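Local coordinates for uncharacterized protein (Escherichia coli O157:H7, PDB 4ZV9), which is of unknown function but, as a member of the dienelactone hydrolase family, is probably an alpha/beta-hydrolase enzyme, at residues Y16-V28 and D99-F113. Residues are numbered along the deposited sequence; the frame is centred on the assembly and turned at random. Where two conformers were deposited one is given.
Sequences YITYPSPNGHGEV and DPTKLMNDFFAAIEF. With GOL (glycerol), chain H.
Tyr-19 sets its CB over the centre of one face of the Phe-113 ring, a CH-pi contact of 3.6 Å from that atom to the ring centroid, while Ile-17 CD1 touches Phe-113 CE2. The ring of Tyr-19 has Val-28 CB over one face, toward the rim, and Ala-109 CB and Asp-106 O at its edge. In this alpha/beta-hydrolase fold, strand 12-21, at one edge of the sheet, and the beta hairpin turn that follows it lie across helix 100-116. With chi1 at 67°, CG of Tyr-19 sits between its own backbone N and carbonyl carbon, which sends the ring toward the helix. There OH donates to Asp-106 O (2.7 Å) from above the carbonyl plane, on the face opposite the helical donor Ala-110 N.

The His-25 ring carries Lys-102 CB over one face and meets Asp-106 OD2 and a water at its edge. The water, hydrogen-bonded to His-25 NE2, accepts from Asp-99 N at the helix start. ND1 of His-25 donates to Asp-106 OD2 almost straight (2.7 Å, 170°), with the carboxylate turned 60° from the ring. The buried Asp-106 thus closes the hairpin turn onto the helix, and three donors, one of them a backbone N-H, would probably favour its ionised form. Its OD1 takes Ser-21 OG at 2.7 Å on the anti lone pair and His-25 N at 2.9 Å on the syn one.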
ATOM      1  N   TYR A  16     -15.148   0.897  -9.455  1.00 21.76           N
ATOM      2  CA  TYR A  16     -13.999   1.526 -10.115  1.00 21.35           C
ATOM      3  C   TYR A  16     -14.331   2.983 -10.275  1.00 22.07           C
ATOM      4  O   TYR A  16     -15.485   3.348 -10.533  1.00 21.41           O
ATOM      5  CB  TYR A  16     -13.695   0.881 -11.470  1.00 21.45           C
ATOM      6  CG  TYR A  16     -13.214  -0.535 -11.330  1.00 20.90           C
ATOM      7  CD1 TYR A  16     -11.898  -0.811 -10.958  1.00 20.62           C
ATOM      8  CD2 TYR A  16     -14.070  -1.605 -11.558  1.00 21.58           C
ATOM      9  CE1 TYR A  16     -11.455  -2.113 -10.817  1.00 21.03           C
ATOM     10  CE2 TYR A  16     -13.638  -2.906 -11.420  1.00 21.97           C
ATOM     11  CZ  TYR A  16     -12.334  -3.155 -11.009  1.00 23.00           C
ATOM     12  OH  TYR A  16     -11.932  -4.446 -10.863  1.00 23.07           O
ATOM     13  N   ILE A  17     -13.332   3.831 -10.085  1.00 23.20           N
ATOM     14  CA  ILE A  17     -13.495   5.259 -10.226  1.00 24.75           C
ATOM     15  C   ILE A  17     -12.320   5.786 -11.013  1.00 25.73           C
ATOM     16  O   ILE A  17     -11.389   5.039 -11.330  1.00 24.07           O
ATOM     17  CB  ILE A  17     -13.496   5.988  -8.861  1.00 26.59           C
ATOM     18  CG1 ILE A  17     -12.140   5.847  -8.149  1.00 25.33           C
ATOM     19  CG2 ILE A  17     -14.627   5.484  -7.978  1.00 27.81           C
ATOM     20  CD1 ILE A  17     -11.954   6.848  -7.021  1.00 24.04           C
ATOM     21  N   THR A  18     -12.364   7.067 -11.326  1.00 27.13           N
ATOM     22  CA  THR A  18     -11.197   7.731 -11.897  1.00 30.21           C
ATOM     23  C   THR A  18     -10.907   8.926 -10.997  1.00 29.48           C
ATOM     24  O   THR A  18     -11.822   9.475 -10.398  1.00 27.63           O
ATOM     25  CB  THR A  18     -11.396   8.198 -13.348  1.00 34.56           C
ATOM     26  OG1 THR A  18     -12.337   9.263 -13.389  1.00 38.26           O
ATOM     27  CG2 THR A  18     -11.895   7.058 -14.236  1.00 35.90           C
ATOM     28  N   TYR A  19      -9.637   9.325 -10.897  1.00 28.12           N
ATOM     29  CA  TYR A  19      -9.276  10.502 -10.108  1.00 28.16           C
ATOM     30  C   TYR A  19      -8.149  11.236 -10.836  1.00 29.17           C
ATOM     31  O   TYR A  19      -7.448  10.631 -11.650  1.00 28.74           O
ATOM     32  CB  TYR A  19      -8.861  10.083  -8.689  1.00 28.18           C
ATOM     33  CG  TYR A  19      -7.584   9.283  -8.637  1.00 28.09           C
ATOM     34  CD1 TYR A  19      -7.595   7.895  -8.753  1.00 26.62           C
ATOM     35  CD2 TYR A  19      -6.353   9.916  -8.498  1.00 28.10           C
ATOM     36  CE1 TYR A  19      -6.414   7.166  -8.710  1.00 26.09           C
ATOM     37  CE2 TYR A  19      -5.175   9.189  -8.458  1.00 27.27           C
ATOM     38  CZ  TYR A  19      -5.212   7.819  -8.562  1.00 26.04           C
ATOM     39  OH  TYR A  19      -4.042   7.109  -8.552  1.00 27.81           O
ATOM     40  N   PRO A  20      -7.971  12.531 -10.562  1.00 30.73           N
ATOM     41  CA  PRO A  20      -6.939  13.265 -11.278  1.00 31.57           C
ATOM     42  C   PRO A  20      -5.522  13.089 -10.741  1.00 31.76           C
ATOM     43  O   PRO A  20      -5.299  13.066  -9.522  1.00 31.56           O
ATOM     44  CB  PRO A  20      -7.398  14.723 -11.148  1.00 33.72           C
ATOM     45  CG  PRO A  20      -8.137  14.761  -9.857  1.00 34.03           C
ATOM     46  CD  PRO A  20      -8.765  13.405  -9.677  1.00 32.13           C
ATOM     47  N   SER A  21      -4.574  12.989 -11.666  1.00 31.53           N
ATOM     48  CA  SER A  21      -3.150  12.909 -11.346  1.00 31.09           C
ATOM     49  C   SER A  21      -2.448  13.828 -12.340  1.00 33.02           C
ATOM     50  O   SER A  21      -1.877  13.357 -13.331  1.00 31.84           O
ATOM     51  CB  SER A  21      -2.651  11.471 -11.465  1.00 29.51           C
ATOM     52  OG  SER A  21      -1.269  11.380 -11.152  1.00 28.30           O
ATOM     53  N   PRO A  22      -2.485  15.147 -12.080  1.00 36.47           N
ATOM     54  CA  PRO A  22      -1.921  16.135 -13.019  1.00 39.31           C
ATOM     55  C   PRO A  22      -0.431  15.994 -13.305  1.00 41.00           C
ATOM     56  O   PRO A  22       0.024  16.416 -14.366  1.00 43.88           O
ATOM     57  CB  PRO A  22      -2.240  17.491 -12.364  1.00 41.29           C
ATOM     58  CG  PRO A  22      -2.534  17.198 -10.936  1.00 39.84           C
ATOM     59  CD  PRO A  22      -2.998  15.778 -10.851  1.00 37.82           C
ATOM     60  N   ASN A  23       0.328  15.414 -12.378  1.00 39.66           N
ATOM     61  CA  ASN A  23       1.768  15.214 -12.570  1.00 39.71           C
ATOM     62  C   ASN A  23       2.097  13.758 -12.870  1.00 37.48           C
ATOM     63  O   ASN A  23       3.254  13.371 -12.903  1.00 36.72           O
ATOM     64  CB  ASN A  23       2.502  15.660 -11.316  1.00 40.71           C
ATOM     65  CG  ASN A  23       2.194  17.095 -10.966  1.00 43.74           C
ATOM     66  OD1 ASN A  23       1.729  17.381  -9.873  1.00 45.19           O
ATOM     67  ND2 ASN A  23       2.397  17.996 -11.908  1.00 46.29           N
ATOM     68  N   GLY A  24       1.063  12.964 -13.113  1.00 36.64           N
ATOM     69  CA  GLY A  24       1.222  11.566 -13.450  1.00 36.05           C
ATOM     70  C   GLY A  24       0.563  11.299 -14.786  1.00 38.58           C
ATOM     71  O   GLY A  24       0.886  11.954 -15.777  1.00 39.58           O
ATOM     72  N   HIS A  25      -0.404  10.390 -14.810  1.00 37.15           N
ATOM     73  CA  HIS A  25      -1.035  10.014 -16.077  1.00 39.01           C
ATOM     74  C   HIS A  25      -2.406  10.645 -16.328  1.00 39.01           C
ATOM     75  O   HIS A  25      -3.188  10.119 -17.106  1.00 41.88           O
ATOM     76  CB  HIS A  25      -1.087   8.490 -16.178  1.00 37.78           C
ATOM     77  CG  HIS A  25       0.271   7.863 -16.251  1.00 38.97           C
ATOM     78  ND1 HIS A  25       0.890   7.291 -15.157  1.00 38.47           N
ATOM     79  CD2 HIS A  25       1.152   7.764 -17.276  1.00 39.96           C
ATOM     80  CE1 HIS A  25       2.084   6.847 -15.512  1.00 39.66           C
ATOM     81  NE2 HIS A  25       2.262   7.109 -16.797  1.00 40.38           N
ATOM     82  N   GLY A  26      -2.685  11.781 -15.692  1.00 37.53           N
ATOM     83  CA  GLY A  26      -3.953  12.478 -15.902  1.00 39.50           C
ATOM     84  C   GLY A  26      -5.122  11.868 -15.140  1.00 40.26           C
ATOM     85  O   GLY A  26      -5.134  11.905 -13.918  1.00 45.50           O
ATOM     86  N   GLU A  27      -6.114  11.324 -15.845  1.00 41.95           N
ATOM     87  CA  GLU A  27      -7.259  10.717 -15.176  1.00 41.69           C
ATOM     88  C   GLU A  27      -6.946   9.254 -14.954  1.00 39.84           C
ATOM     89  O   GLU A  27      -6.977   8.485 -15.901  1.00 48.89           O
ATOM     90  CB  GLU A  27      -8.545  10.827 -16.005  1.00 44.03           C
ATOM     91  CG  GLU A  27      -9.145  12.222 -16.142  1.00 50.64           C
ATOM     92  CD  GLU A  27      -9.370  12.904 -14.801  1.00 53.32           C
ATOM     93  OE1 GLU A  27     -10.018  12.314 -13.914  1.00 53.40           O
ATOM     94  OE2 GLU A  27      -8.897  14.039 -14.632  1.00 63.68           O
ATOM     95  N   VAL A  28      -6.717   8.873 -13.699  1.00 31.80           N
ATOM     96  CA  VAL A  28      -6.293   7.532 -13.350  1.00 28.77           C
ATOM     97  C   VAL A  28      -7.434   6.685 -12.761  1.00 28.37           C
ATOM     98  O   VAL A  28      -8.172   7.132 -11.889  1.00 28.33           O
ATOM     99  CB  VAL A  28      -5.157   7.581 -12.324  1.00 28.40           C
ATOM    100  CG1 VAL A  28      -4.675   6.182 -11.959  1.00 26.40           C
ATOM    101  CG2 VAL A  28      -3.994   8.410 -12.864  1.00 29.04           C
ATOM    102  N   ASP A  99       6.539   5.290 -17.233  1.00 34.52           N
ATOM    103  CA  ASP A  99       7.501   6.237 -16.660  1.00 37.18           C
ATOM    104  C   ASP A  99       7.450   6.139 -15.124  1.00 34.25           C
ATOM    105  O   ASP A  99       6.394   6.322 -14.538  1.00 32.20           O
ATOM    106  CB  ASP A  99       7.195   7.663 -17.077  1.00 37.72           C
ATOM    107  CG  ASP A  99       8.152   8.648 -16.437  1.00 40.65           C
ATOM    108  OD1 ASP A  99       9.320   8.704 -16.872  1.00 41.93           O
ATOM    109  OD2 ASP A  99       7.737   9.349 -15.491  1.00 37.38           O
ATOM    110  N   PRO A 100       8.590   5.834 -14.475  1.00 36.15           N
ATOM    111  CA  PRO A 100       8.585   5.657 -13.026  1.00 35.17           C
ATOM    112  C   PRO A 100       8.087   6.851 -12.205  1.00 34.30           C
ATOM    113  O   PRO A 100       7.342   6.661 -11.252  1.00 32.47           O
ATOM    114  CB  PRO A 100      10.044   5.364 -12.698  1.00 36.02           C
ATOM    115  CG  PRO A 100      10.614   4.803 -13.955  1.00 38.59           C
ATOM    116  CD  PRO A 100       9.908   5.522 -15.064  1.00 39.76           C
ATOM    117  N   THR A 101       8.484   8.059 -12.579  1.00 33.95           N
ATOM    118  CA  THR A 101       8.072   9.256 -11.838  1.00 33.79           C
ATOM    119  C   THR A 101       6.572   9.478 -11.940  1.00 32.61           C
ATOM    120  O   THR A 101       5.933   9.793 -10.941  1.00 29.92           O
ATOM    121  CB  THR A 101       8.829  10.513 -12.335  1.00 35.14           C
ATOM    122  OG1 THR A 101      10.240  10.276 -12.236  1.00 34.54           O
ATOM    123  CG2 THR A 101       8.462  11.752 -11.510  1.00 34.66           C
ATOM    124  N   LYS A 102       6.013   9.338 -13.146  1.00 32.43           N
ATOM    125  CA  LYS A 102       4.580   9.552 -13.337  1.00 32.75           C
ATOM    126  C   LYS A 102       3.776   8.490 -12.611  1.00 32.10           C
ATOM    127  O   LYS A 102       2.738   8.793 -12.018  1.00 28.61           O
ATOM    128  CB  LYS A 102       4.211   9.572 -14.812  1.00 36.87           C
ATOM    129  CG  LYS A 102       4.684  10.816 -15.531  1.00 42.38           C
ATOM    130  CD  LYS A 102       4.280  10.782 -16.991  1.00 48.17           C
ATOM    131  CE  LYS A 102       4.817  12.005 -17.705  1.00 56.16           C
ATOM    132  NZ  LYS A 102       4.326  12.031 -19.103  1.00 62.10           N
ATOM    133  N   LEU A 103       4.283   7.257 -12.621  1.00 31.94           N
ATOM    134  CA  LEU A 103       3.627   6.160 -11.916  1.00 32.83           C
ATOM    135  C   LEU A 103       3.568   6.440 -10.405  1.00 33.38           C
ATOM    136  O   LEU A 103       2.513   6.318  -9.777  1.00 29.36           O
ATOM    137  CB  LEU A 103       4.342   4.845 -12.190  1.00 32.75           C
ATOM    138  CG  LEU A 103       3.778   3.614 -11.484  1.00 33.39           C
ATOM    139  CD1 LEU A 103       2.313   3.377 -11.833  1.00 33.20           C
ATOM    140  CD2 LEU A 103       4.618   2.406 -11.863  1.00 36.46           C
HETATM  141  N   MSE A 104       4.704   6.821  -9.826  0.50 32.20           N
HETATM  142  CA  MSE A 104       4.753   7.140  -8.400  0.50 31.41           C
HETATM  143  C   MSE A 104       3.819   8.285  -8.110  0.50 30.67           C
HETATM  144  O   MSE A 104       3.086   8.251  -7.123  0.50 28.47           O
HETATM  145  CB  MSE A 104       6.174   7.502  -7.983  0.50 33.43           C
HETATM  146  CG  MSE A 104       6.235   7.856  -6.508  0.50 34.15           C
HETATM  147 SE   MSE A 104       8.056   8.493  -6.096  0.50 38.64          SE
HETATM  148  CE  MSE A 104       7.981  10.214  -7.075  0.50 34.29           C
ATOM    149  N   ASN A 105       3.820   9.297  -8.973  1.00 30.42           N
ATOM    150  CA  ASN A 105       2.922  10.444  -8.805  1.00 29.92           C
ATOM    151  C   ASN A 105       1.441  10.079  -8.777  1.00 28.56           C
ATOM    152  O   ASN A 105       0.656  10.748  -8.105  1.00 25.57           O
ATOM    153  CB  ASN A 105       3.209  11.536  -9.837  1.00 30.48           C
ATOM    154  CG  ASN A 105       4.492  12.314  -9.519  1.00 32.28           C
ATOM    155  OD1 ASN A 105       5.036  12.211  -8.424  1.00 33.38           O
ATOM    156  ND2 ASN A 105       4.976  13.075 -10.479  1.00 29.53           N
ATOM    157  N   ASP A 106       1.059   9.047  -9.523  1.00 28.26           N
ATOM    158  CA  ASP A 106      -0.313   8.581  -9.519  1.00 27.14           C
ATOM    159  C   ASP A 106      -0.696   8.141  -8.127  1.00 25.28           C
ATOM    160  O   ASP A 106      -1.823   8.371  -7.695  1.00 28.70           O
ATOM    161  CB  ASP A 106      -0.524   7.412 -10.507  1.00 27.64           C
ATOM    162  CG  ASP A 106      -0.499   7.846 -11.968  1.00 32.21           C
ATOM    163  OD1 ASP A 106      -0.600   9.055 -12.274  1.00 29.37           O
ATOM    164  OD2 ASP A 106      -0.347   6.946 -12.832  1.00 35.72           O
ATOM    165  N   PHE A 107       0.207   7.459  -7.430  1.00 25.11           N
ATOM    166  CA  PHE A 107      -0.086   7.002  -6.070  1.00 23.94           C
ATOM    167  C   PHE A 107      -0.105   8.157  -5.078  1.00 25.23           C
ATOM    168  O   PHE A 107      -0.938   8.187  -4.173  1.00 24.85           O
ATOM    169  CB  PHE A 107       0.857   5.869  -5.644  1.00 25.00           C
ATOM    170  CG  PHE A 107       0.699   4.630  -6.475  1.00 25.14           C
ATOM    171  CD1 PHE A 107      -0.402   3.824  -6.312  1.00 23.25           C
ATOM    172  CD2 PHE A 107       1.628   4.300  -7.451  1.00 25.92           C
ATOM    173  CE1 PHE A 107      -0.588   2.715  -7.103  1.00 25.31           C
ATOM    174  CE2 PHE A 107       1.447   3.194  -8.248  1.00 25.26           C
ATOM    175  CZ  PHE A 107       0.342   2.392  -8.074  1.00 24.38           C
ATOM    176  N   PHE A 108       0.783   9.126  -5.275  1.00 26.62           N
ATOM    177  CA  PHE A 108       0.791  10.343  -4.462  1.00 25.87           C
ATOM    178  C   PHE A 108      -0.523  11.104  -4.672  1.00 25.48           C
ATOM    179  O   PHE A 108      -1.138  11.563  -3.712  1.00 25.56           O
ATOM    180  CB  PHE A 108       1.999  11.218  -4.825  1.00 27.93           C
ATOM    181  CG  PHE A 108       3.326  10.718  -4.286  1.00 28.89           C
ATOM    182  CD1 PHE A 108       3.454   9.473  -3.678  1.00 30.66           C
ATOM    183  CD2 PHE A 108       4.478  11.460  -4.495  1.00 31.93           C
ATOM    184  CE1 PHE A 108       4.691   9.017  -3.218  1.00 32.11           C
ATOM    185  CE2 PHE A 108       5.717  11.018  -4.028  1.00 33.48           C
ATOM    186  CZ  PHE A 108       5.822   9.786  -3.402  1.00 33.05           C
ATOM    187  N   ALA A 109      -0.980  11.182  -5.923  1.00 26.13           N
ATOM    188  CA  ALA A 109      -2.236  11.856  -6.246  1.00 27.23           C
ATOM    189  C   ALA A 109      -3.439  11.139  -5.596  1.00 27.44           C
ATOM    190  O   ALA A 109      -4.418  11.770  -5.230  1.00 26.14           O
ATOM    191  CB  ALA A 109      -2.426  11.932  -7.748  1.00 27.89           C
ATOM    192  N   ALA A 110      -3.353   9.820  -5.455  1.00 26.53           N
ATOM    193  CA  ALA A 110      -4.408   9.055  -4.794  1.00 25.37           C
ATOM    194  C   ALA A 110      -4.488   9.438  -3.300  1.00 24.83           C
ATOM    195  O   ALA A 110      -5.589   9.554  -2.741  1.00 25.37           O
ATOM    196  CB  ALA A 110      -4.162   7.572  -4.930  1.00 25.26           C
ATOM    197  N   ILE A 111      -3.342   9.671  -2.676  1.00 24.62           N
ATOM    198  CA  ILE A 111      -3.319  10.140  -1.287  1.00 24.34           C
ATOM    199  C   ILE A 111      -4.069  11.476  -1.195  1.00 26.50           C
ATOM    200  O   ILE A 111      -4.927  11.680  -0.322  1.00 27.05           O
ATOM    201  CB  ILE A 111      -1.888  10.326  -0.753  1.00 25.05           C
ATOM    202  CG1 ILE A 111      -1.180   8.979  -0.648  1.00 25.69           C
ATOM    203  CG2 ILE A 111      -1.901  11.012   0.628  1.00 26.34           C
ATOM    204  CD1 ILE A 111       0.321   9.065  -0.381  1.00 24.77           C
ATOM    205  N   GLU A 112      -3.744  12.388  -2.095  1.00 25.54           N
ATOM    206  CA  GLU A 112      -4.357  13.713  -2.075  1.00 27.97           C
ATOM    207  C   GLU A 112      -5.860  13.653  -2.328  1.00 28.27           C
ATOM    208  O   GLU A 112      -6.617  14.372  -1.696  1.00 28.10           O
ATOM    209  CB  GLU A 112      -3.642  14.662  -3.060  1.00 31.30           C
ATOM    210  CG  GLU A 112      -2.183  14.915  -2.698  1.00 31.65           C
ATOM    211  CD  GLU A 112      -1.487  15.910  -3.612  1.00 37.36           C
ATOM    212  OE1 GLU A 112      -2.192  16.696  -4.311  1.00 36.13           O
ATOM    213  OE2 GLU A 112      -0.225  15.895  -3.617  1.00 31.20           O
ATOM    214  N   PHE A 113      -6.265  12.804  -3.264  1.00 27.05           N
ATOM    215  CA  PHE A 113      -7.655  12.620  -3.588  1.00 25.72           C
ATOM    216  C   PHE A 113      -8.421  12.081  -2.377  1.00 24.38           C
ATOM    217  O   PHE A 113      -9.516  12.555  -2.082  1.00 23.72           O
ATOM    218  CB  PHE A 113      -7.796  11.667  -4.789  1.00 28.43           C
ATOM    219  CG  PHE A 113      -9.223  11.428  -5.226  1.00 27.84           C
ATOM    220  CD1 PHE A 113      -9.908  12.375  -5.959  1.00 28.16           C
ATOM    221  CD2 PHE A 113      -9.857  10.239  -4.922  1.00 27.78           C
ATOM    222  CE1 PHE A 113     -11.222  12.154  -6.357  1.00 27.16           C
ATOM    223  CE2 PHE A 113     -11.168  10.003  -5.321  1.00 26.11           C
ATOM    224  CZ  PHE A 113     -11.847  10.956  -6.045  1.00 25.62           C
TER
HETATM  225  C1  GOL H 302       1.725  14.303  -6.988  1.00 50.82           C
HETATM  226  O1  GOL H 302       2.549  15.006  -7.927  1.00 46.76           O
HETATM  227  C2  GOL H 302       0.329  14.921  -6.894  1.00 49.86           C
HETATM  228  O2  GOL H 302      -0.372  14.758  -8.127  1.00 50.82           O
HETATM  229  C3  GOL H 302       0.397  16.418  -6.600  1.00 53.76           C
HETATM  230  O3  GOL H 302       1.182  16.674  -5.432  1.00 45.65           O
HETATM  231  O   HOH W   1      -5.627  13.546  -6.870  1.00 26.78           O
HETATM  232  O   HOH W   2       4.364   6.414 -18.727  1.00 36.77           O